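Local coordinates for 3-hydroxyacyl-CoA dehydrogenase (Archaeoglobus fulgidus, PDB 1ZEJ), which probably oxidises the 3-hydroxy group of an acyl-CoA or sugar-acid substrate with NAD+, as its family does, working as a homodimer, at residues Leu126-Met131 / Ala154-Phe159. Residues are numbered along the deposited sequence; the frame is centred on the assembly and turned at random.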
ATOM      1  N   LEU A 126      -4.132 -27.357   4.968  1.00 26.84           N
ATOM      2  CA  LEU A 126      -3.903 -26.095   4.294  1.00 28.44           C
ATOM      3  C   LEU A 126      -3.308 -25.085   5.255  1.00 28.70           C
ATOM      4  O   LEU A 126      -3.255 -25.314   6.476  1.00 28.72           O
ATOM      5  CB  LEU A 126      -5.202 -25.647   3.648  1.00 27.95           C
ATOM      6  CG  LEU A 126      -6.367 -24.887   4.269  1.00 33.13           C
ATOM      7  CD1 LEU A 126      -7.685 -25.161   3.541  1.00 30.98           C
ATOM      8  CD2 LEU A 126      -6.489 -24.875   5.734  1.00 36.42           C
ATOM      9  N   GLY A 127      -2.873 -23.970   4.715  1.00 29.04           N
ATOM     10  CA  GLY A 127      -2.294 -22.900   5.524  1.00 29.77           C
ATOM     11  C   GLY A 127      -3.431 -21.949   5.827  1.00 30.98           C
ATOM     12  O   GLY A 127      -4.281 -21.682   4.968  1.00 27.83           O
ATOM     13  N   VAL A 128      -3.455 -21.426   7.051  1.00 31.85           N
ATOM     14  CA  VAL A 128      -4.385 -20.306   7.389  1.00 33.53           C
ATOM     15  C   VAL A 128      -3.549 -19.244   8.078  1.00 34.44           C
ATOM     16  O   VAL A 128      -3.127 -19.452   9.251  1.00 38.21           O
ATOM     17  CB  VAL A 128      -5.592 -20.732   8.267  1.00 33.74           C
ATOM     18  CG1 VAL A 128      -6.412 -19.580   8.698  1.00 36.86           C
ATOM     19  CG2 VAL A 128      -6.473 -21.694   7.573  1.00 35.62           C
ATOM     20  N   HIS A 129      -3.327 -18.134   7.367  1.00 31.41           N
ATOM     21  CA  HIS A 129      -2.459 -17.041   7.717  1.00 31.03           C
ATOM     22  C   HIS A 129      -3.271 -15.889   8.325  1.00 30.05           C
ATOM     23  O   HIS A 129      -4.030 -15.196   7.649  1.00 27.90           O
ATOM     24  CB  HIS A 129      -1.707 -16.626   6.449  1.00 32.03           C
ATOM     25  CG  HIS A 129      -0.787 -15.471   6.614  1.00 32.30           C
ATOM     26  ND1 HIS A 129      -0.524 -14.593   5.580  1.00 31.35           N
ATOM     27  CD2 HIS A 129      -0.036 -15.054   7.671  1.00 33.12           C
ATOM     28  CE1 HIS A 129       0.318 -13.664   6.008  1.00 35.51           C
ATOM     29  NE2 HIS A 129       0.620 -13.919   7.274  1.00 32.71           N
ATOM     30  N   TRP A 130      -3.192 -15.809   9.646  1.00 28.90           N
ATOM     31  CA  TRP A 130      -3.874 -14.804  10.433  1.00 27.88           C
ATOM     32  C   TRP A 130      -2.969 -13.625  10.541  1.00 28.60           C
ATOM     33  O   TRP A 130      -1.760 -13.765  10.525  1.00 27.82           O
ATOM     34  CB  TRP A 130      -4.121 -15.313  11.854  1.00 28.48           C
ATOM     35  CG  TRP A 130      -5.065 -16.486  11.975  1.00 28.06           C
ATOM     36  CD1 TRP A 130      -4.755 -17.799  11.769  1.00 29.66           C
ATOM     37  CD2 TRP A 130      -6.437 -16.461  12.362  1.00 27.76           C
ATOM     38  NE1 TRP A 130      -5.839 -18.586  12.004  1.00 29.75           N
ATOM     39  CE2 TRP A 130      -6.894 -17.786  12.351  1.00 28.00           C
ATOM     40  CE3 TRP A 130      -7.329 -15.448  12.700  1.00 28.10           C
ATOM     41  CZ2 TRP A 130      -8.203 -18.132  12.694  1.00 31.42           C
ATOM     42  CZ3 TRP A 130      -8.632 -15.791  13.060  1.00 29.66           C
ATOM     43  CH2 TRP A 130      -9.062 -17.117  13.037  1.00 29.71           C
HETATM   44  N   MSE A 131      -3.548 -12.438  10.690  1.00 28.66           N
HETATM   45  CA  MSE A 131      -2.751 -11.219  10.853  1.00 29.73           C
HETATM   46  C   MSE A 131      -2.667 -10.911  12.355  1.00 30.13           C
HETATM   47  O   MSE A 131      -3.246 -11.605  13.186  1.00 32.22           O
HETATM   48  CB  MSE A 131      -3.356 -10.057  10.055  1.00 28.58           C
HETATM   49  CG  MSE A 131      -3.762 -10.386   8.636  1.00 30.00           C
HETATM   50 SE   MSE A 131      -2.251 -10.877   7.498  1.00 34.66          SE
HETATM   51  CE  MSE A 131      -3.086 -12.227   6.311  1.00 33.08           C
ATOM     52  N   ALA A 154     -13.464 -24.952   1.147  1.00 30.47           N
ATOM     53  CA  ALA A 154     -14.776 -24.327   1.327  1.00 30.62           C
ATOM     54  C   ALA A 154     -15.266 -24.390   2.789  1.00 30.97           C
ATOM     55  O   ALA A 154     -15.885 -23.450   3.291  1.00 32.94           O
ATOM     56  CB  ALA A 154     -15.791 -24.987   0.401  1.00 31.61           C
ATOM     57  N   PHE A 155     -14.995 -25.495   3.454  1.00 31.81           N
ATOM     58  CA  PHE A 155     -15.288 -25.654   4.857  1.00 32.46           C
ATOM     59  C   PHE A 155     -14.562 -24.597   5.712  1.00 31.67           C
ATOM     60  O   PHE A 155     -15.187 -23.873   6.480  1.00 32.39           O
ATOM     61  CB  PHE A 155     -14.882 -27.033   5.319  1.00 34.22           C
ATOM     62  CG  PHE A 155     -15.260 -27.317   6.737  1.00 35.02           C
ATOM     63  CD1 PHE A 155     -16.522 -27.800   7.052  1.00 41.85           C
ATOM     64  CD2 PHE A 155     -14.389 -27.104   7.755  1.00 37.85           C
ATOM     65  CE1 PHE A 155     -16.879 -28.087   8.409  1.00 40.01           C
ATOM     66  CE2 PHE A 155     -14.752 -27.388   9.100  1.00 39.63           C
ATOM     67  CZ  PHE A 155     -15.980 -27.867   9.401  1.00 38.27           C
ATOM     68  N   VAL A 156     -13.266 -24.478   5.522  1.00 30.06           N
ATOM     69  CA  VAL A 156     -12.456 -23.505   6.287  1.00 29.76           C
ATOM     70  C   VAL A 156     -12.803 -22.069   5.923  1.00 29.82           C
ATOM     71  O   VAL A 156     -12.962 -21.236   6.802  1.00 29.17           O
ATOM     72  CB  VAL A 156     -10.977 -23.779   6.150  1.00 29.37           C
ATOM     73  CG1 VAL A 156     -10.163 -22.744   6.936  1.00 30.37           C
ATOM     74  CG2 VAL A 156     -10.672 -25.153   6.661  1.00 28.51           C
ATOM     75  N   GLU A 157     -13.031 -21.800   4.635  1.00 30.59           N
ATOM     76  CA  GLU A 157     -13.472 -20.484   4.201  1.00 30.63           C
ATOM     77  C   GLU A 157     -14.788 -20.079   4.851  1.00 30.08           C
ATOM     78  O   GLU A 157     -14.920 -18.959   5.321  1.00 30.30           O
ATOM     79  CB  GLU A 157     -13.586 -20.412   2.664  1.00 29.63           C
ATOM     80  CG  GLU A 157     -13.901 -19.045   2.187  1.00 31.83           C
ATOM     81  CD  GLU A 157     -13.921 -18.896   0.674  1.00 34.72           C
ATOM     82  OE1 GLU A 157     -13.978 -19.929  -0.051  1.00 40.40           O
ATOM     83  OE2 GLU A 157     -13.917 -17.730   0.247  1.00 37.16           O
ATOM     84  N   GLY A 158     -15.759 -20.996   4.863  1.00 30.44           N
ATOM     85  CA  GLY A 158     -17.063 -20.758   5.482  1.00 30.87           C
ATOM     86  C   GLY A 158     -16.928 -20.504   6.987  1.00 30.14           C
ATOM     87  O   GLY A 158     -17.479 -19.545   7.505  1.00 30.60           O
ATOM     88  N   PHE A 159     -16.166 -21.345   7.669  1.00 29.84           N
ATOM     89  CA  PHE A 159     -15.870 -21.152   9.092  1.00 28.94           C
ATOM     90  C   PHE A 159     -15.318 -19.752   9.351  1.00 28.16           C
ATOM     91  O   PHE A 159     -15.781 -19.014  10.220  1.00 27.81           O
ATOM     92  CB  PHE A 159     -14.853 -22.200   9.545  1.00 29.43           C
ATOM     93  CG  PHE A 159     -14.317 -21.969  10.934  1.00 29.39           C
ATOM     94  CD1 PHE A 159     -15.074 -22.283  12.051  1.00 33.69           C
ATOM     95  CD2 PHE A 159     -13.072 -21.428  11.126  1.00 32.34           C
ATOM     96  CE1 PHE A 159     -14.573 -22.051  13.340  1.00 34.11           C
ATOM     97  CE2 PHE A 159     -12.575 -21.207  12.409  1.00 32.12           C
ATOM     98  CZ  PHE A 159     -13.316 -21.524  13.495  1.00 32.55           C
TER
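With CG1 anti to the backbone N (chi1 179°), Val-156 of the helix lowers both its methyls onto strand residues Val-128 and Leu-126. Val-128 has nearly the same torsion (chi1 174°), but the branch it offers is CG2, which lies beside its own backbone N. This methyl meets Val-156 CG1 at 3.9 Å, the two side chains crossing at a slant. The other branch, Val-156 CG2, faces Leu-126 CD2 more loosely, at 4.3 Å. One helix residue thus bridges two strand residues that point to the same side of the sheet, through methyl packing alone. All three are buried, yet the area shared is small, 124 Å², and the CA atoms of Val-128 and Val-156 stay 8.8 Å apart, as befits a helix lying on a sheet. Next along the strand, His-129, predicted to be important for catalysis, takes no part in the packing; its ND1 is hydrogen-bonded to Glu-141, and the CE methyl of selenomethionine Met-131 lies over one ring face, toward its rim. The contact packs helix 150-162 against the sheet of the Rossmann-type NAD-binding domain, where strand 125-130 runs between parallel strand 103-105 and antiparallel strand 139-144, while Phe-159 continues the helix packing onto strand 76-79 and helix 22-32.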